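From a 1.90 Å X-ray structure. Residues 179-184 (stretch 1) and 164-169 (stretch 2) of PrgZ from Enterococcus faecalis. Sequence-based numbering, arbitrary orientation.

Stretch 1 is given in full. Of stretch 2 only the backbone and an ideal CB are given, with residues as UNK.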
ATOM      1  N   ASP A 179       9.358   1.518  25.911  1.00 30.63           N
ATOM      2  CA  ASP A 179      10.691   0.945  26.164  1.00 30.28           C
ATOM      3  C   ASP A 179      10.661  -0.572  26.402  1.00 29.26           C
ATOM      4  O   ASP A 179      11.706  -1.218  26.399  1.00 29.06           O
ATOM      5  CB  ASP A 179      11.378   1.642  27.345  1.00 31.51           C
ATOM      6  CG  ASP A 179      10.634   1.451  28.654  1.00 33.45           C
ATOM      7  OD1 ASP A 179       9.419   1.722  28.702  1.00 36.63           O
ATOM      8  OD2 ASP A 179      11.263   1.039  29.645  1.00 38.99           O
ATOM      9  N   THR A 180       9.469  -1.131  26.614  1.00 27.91           N
ATOM     10  CA  THR A 180       9.305  -2.571  26.793  1.00 27.10           C
ATOM     11  C   THR A 180       9.300  -3.345  25.463  1.00 25.55           C
ATOM     12  O   THR A 180       9.328  -4.568  25.476  1.00 25.75           O
ATOM     13  CB  THR A 180       8.012  -2.911  27.600  1.00 26.95           C
ATOM     14  OG1 THR A 180       6.854  -2.540  26.846  1.00 26.94           O
ATOM     15  CG2 THR A 180       7.994  -2.178  28.952  1.00 27.96           C
ATOM     16  N   LEU A 181       9.250  -2.651  24.326  1.00 24.36           N
ATOM     17  CA  LEU A 181       9.287  -3.337  23.016  1.00 23.02           C
ATOM     18  C   LEU A 181      10.512  -4.261  22.980  1.00 22.43           C
ATOM     19  O   LEU A 181      11.620  -3.834  23.300  1.00 22.52           O
ATOM     20  CB  LEU A 181       9.325  -2.329  21.866  1.00 22.28           C
ATOM     21  CG  LEU A 181       9.104  -2.877  20.451  1.00 21.10           C
ATOM     22  CD1 LEU A 181       7.684  -3.406  20.266  1.00 19.79           C
ATOM     23  CD2 LEU A 181       9.407  -1.810  19.404  1.00 20.40           C
ATOM     24  N   ALA A 182      10.309  -5.530  22.629  1.00 21.52           N
ATOM     25  CA  ALA A 182      11.368  -6.536  22.740  1.00 21.95           C
ATOM     26  C   ALA A 182      12.348  -6.439  21.573  1.00 21.41           C
ATOM     27  O   ALA A 182      12.474  -7.363  20.765  1.00 21.10           O
ATOM     28  CB  ALA A 182      10.774  -7.946  22.844  1.00 21.82           C
ATOM     29  N   VAL A 183      13.003  -5.283  21.490  1.00 21.32           N
ATOM     30  CA  VAL A 183      14.060  -5.014  20.537  1.00 21.64           C
ATOM     31  C   VAL A 183      15.188  -4.338  21.306  1.00 22.37           C
ATOM     32  O   VAL A 183      14.938  -3.399  22.064  1.00 22.49           O
ATOM     33  CB  VAL A 183      13.575  -4.080  19.416  1.00 21.52           C
ATOM     34  CG1 VAL A 183      14.721  -3.780  18.449  1.00 22.67           C
ATOM     35  CG2 VAL A 183      12.377  -4.695  18.685  1.00 22.41           C
ATOM     36  N   LYS A 184      16.420  -4.818  21.137  1.00 22.72           N
ATOM     37  CA  LYS A 184      17.562  -4.197  21.809  1.00 23.65           C
ATOM     38  C   LYS A 184      18.835  -4.203  20.959  1.00 24.09           C
ATOM     39  O   LYS A 184      19.031  -5.086  20.119  1.00 22.86           O
ATOM     40  CB  LYS A 184      17.826  -4.879  23.153  1.00 24.21           C
ATOM     41  CG  LYS A 184      18.525  -6.233  23.068  1.00 24.92           C
ATOM     42  CD  LYS A 184      18.700  -6.859  24.445  1.00 28.09           C
ATOM     43  CE  LYS A 184      19.412  -8.199  24.355  1.00 29.01           C
ATOM     44  NZ  LYS A 184      19.760  -8.744  25.698  1.00 29.92           N
ATOM     45  N   UNK A 164       3.753  -8.532  15.697  1.00 21.01           N
ATOM     46  CA  UNK A 164       4.501  -9.777  15.933  1.00 21.11           C
ATOM     47  C   UNK A 164       5.538  -9.697  17.059  1.00 21.61           C
ATOM     48  O   UNK A 164       5.875 -10.711  17.671  1.00 21.73           O
ATOM     49  CB  UNK A 164       5.210 -10.189  14.641  1.00 21.11           C
ATOM     50  N   UNK A 165       6.037  -8.495  17.338  1.00 21.59           N
ATOM     51  CA  UNK A 165       7.119  -8.309  18.302  1.00 21.96           C
ATOM     52  C   UNK A 165       6.569  -8.328  19.723  1.00 22.96           C
ATOM     53  O   UNK A 165       5.537  -7.719  19.997  1.00 22.19           O
ATOM     54  CB  UNK A 165       7.861  -6.998  18.036  1.00 21.96           C
ATOM     55  N   UNK A 166       7.272  -9.016  20.619  1.00 24.27           N
ATOM     56  CA  UNK A 166       6.846  -9.113  22.016  1.00 25.82           C
ATOM     57  C   UNK A 166       6.617  -7.725  22.625  1.00 26.36           C
ATOM     58  O   UNK A 166       7.404  -6.793  22.413  1.00 25.55           O
ATOM     59  CB  UNK A 166       7.887  -9.880  22.834  1.00 25.82           C
ATOM     60  N   UNK A 167       5.507  -7.614  23.353  1.00 27.39           N
ATOM     61  CA  UNK A 167       5.067  -6.386  24.025  1.00 28.54           C
ATOM     62  C   UNK A 167       4.452  -5.319  23.124  1.00 29.06           C
ATOM     63  O   UNK A 167       3.917  -4.337  23.634  1.00 29.57           O
ATOM     64  CB  UNK A 167       6.260  -5.769  24.757  1.00 28.54           C
ATOM     65  N   UNK A 168       4.499  -5.494  21.803  1.00 29.50           N
ATOM     66  CA  UNK A 168       3.886  -4.517  20.896  1.00 30.45           C
ATOM     67  C   UNK A 168       2.379  -4.396  21.162  1.00 31.89           C
ATOM     68  O   UNK A 168       1.823  -3.305  21.056  1.00 32.14           O
ATOM     69  CB  UNK A 168       4.134  -4.914  19.439  1.00 30.45           C
ATOM     70  N   UNK A 169       1.747  -5.522  21.514  1.00 33.54           N
ATOM     71  CA  UNK A 169       0.323  -5.574  21.876  1.00 34.97           C
ATOM     72  C   UNK A 169       0.069  -4.861  23.206  1.00 35.97           C
ATOM     73  O   UNK A 169      -0.883  -4.100  23.327  1.00 36.48           O
ATOM     74  CB  UNK A 169      -0.153  -7.025  21.961  1.00 34.97           C
TER

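Position 164 lies beyond the reach of stretch 1: nothing of that stretch comes within 5.5 Å of its ideal CB, so this contact sets no preference, and many side chains would do. The deposited residue is Ala164, which touches nothing across the gap.

At position 165 the CA-to-CB bond points toward stretch 1 and into an apolar setting. The ideal CB sits 4.2 Å from Leu181 CD1 and 5.1 Å from Val183 CG2, so a branched or longer apolar side chain can reach the methyls of both. Valine, leucine, isoleucine or methionine could all use this space; a charged group would find no partner among these methyls. The residue is Ile165. Its CG2 lies 3.7 Å from Leu181 CD1 and 4.0 Å from Val183 CG2, and also 4.3 Å from Ala182 CB, so one methyl group meets three apolar side chains.

Position 166 contributes first through its backbone: its carbonyl O accepts a hydrogen bond from Ala182 N at 3.2 Å, an interaction open to any residue type. Its CA-to-CB bond points sideways, and the ideal CB is a tight 3.5 Å from Ala182 CB. A chain able to turn aside after CB is therefore suitable, whether polar or aliphatic. Lys166 does this, its end leading away from stretch 1 to place NZ in a hydrogen bond elsewhere in the structure.

Position 167 has a positive phi (76/-8), as expected for the third residue of the type II turn spanning 165 to 168, which is closed by a 3.0 Å hydrogen bond from the N of 168 to Ile165 O. Glycine is the easiest choice for such angles, with asparagine among the more tolerant alternatives. The CA-to-CB bond points toward stretch 1, and the ideal CB lies 3.4 Å from Thr180 O, a carbonyl that favours a side chain with a donor. Asn167 meets both demands: its ND2 donates to Thr180 O at 2.8 Å with an N-H...O angle of 159°, while OD1 is hydrogen-bonded elsewhere in the structure.

Position 168 begins the helical stretch, with angles of -60/-35. Its CA-to-CB bond points sideways, but the ideal CB is already 3.9 Å from Leu181 CD1, so a small apolar group is enough to make contact. Ala168 fits, its CB packing against that methyl and its backbone suiting the helix.

Position 169, also helical, faces open space as far as stretch 1 is concerned; a long polar chain is comfortable there. Lys169 extends with all four chi angles in t.

Stretch 2 (164-169) AIKNAK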
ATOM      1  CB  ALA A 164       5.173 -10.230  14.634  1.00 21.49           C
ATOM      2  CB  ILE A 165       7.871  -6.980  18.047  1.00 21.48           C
ATOM      3  CG1 ILE A 165       8.520  -6.999  16.663  1.00 21.40           C
ATOM      4  CG2 ILE A 165       8.933  -6.719  19.127  1.00 21.89           C
ATOM      5  CD1 ILE A 165       9.147  -5.664  16.248  1.00 21.59           C
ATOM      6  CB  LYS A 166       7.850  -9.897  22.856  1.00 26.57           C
ATOM      7  CG  LYS A 166       7.276 -10.419  24.171  1.00 29.16           C
ATOM      8  CD  LYS A 166       8.302 -10.440  25.303  1.00 32.95           C
ATOM      9  CE  LYS A 166       9.493 -11.318  24.983  1.00 34.71           C
ATOM     10  NZ  LYS A 166      10.357 -11.595  26.172  1.00 36.98           N
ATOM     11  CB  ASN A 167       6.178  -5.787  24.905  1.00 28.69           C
ATOM     12  CG  ASN A 167       6.551  -6.691  26.060  1.00 29.68           C
ATOM     13  OD1 ASN A 167       5.705  -7.401  26.594  1.00 31.18           O
ATOM     14  ND2 ASN A 167       7.821  -6.677  26.449  1.00 29.52           N
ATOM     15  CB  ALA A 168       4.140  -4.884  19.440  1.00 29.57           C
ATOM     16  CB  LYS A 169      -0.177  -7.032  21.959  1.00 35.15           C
ATOM     17  CG  LYS A 169      -1.635  -7.186  22.456  1.00 37.25           C
ATOM     18  CD  LYS A 169      -2.131  -8.647  22.474  1.00 39.58           C
ATOM     19  CE  LYS A 169      -3.601  -8.716  22.925  1.00 41.17           C
ATOM     20  NZ  LYS A 169      -4.255 -10.055  22.724  1.00 42.37           N
TER
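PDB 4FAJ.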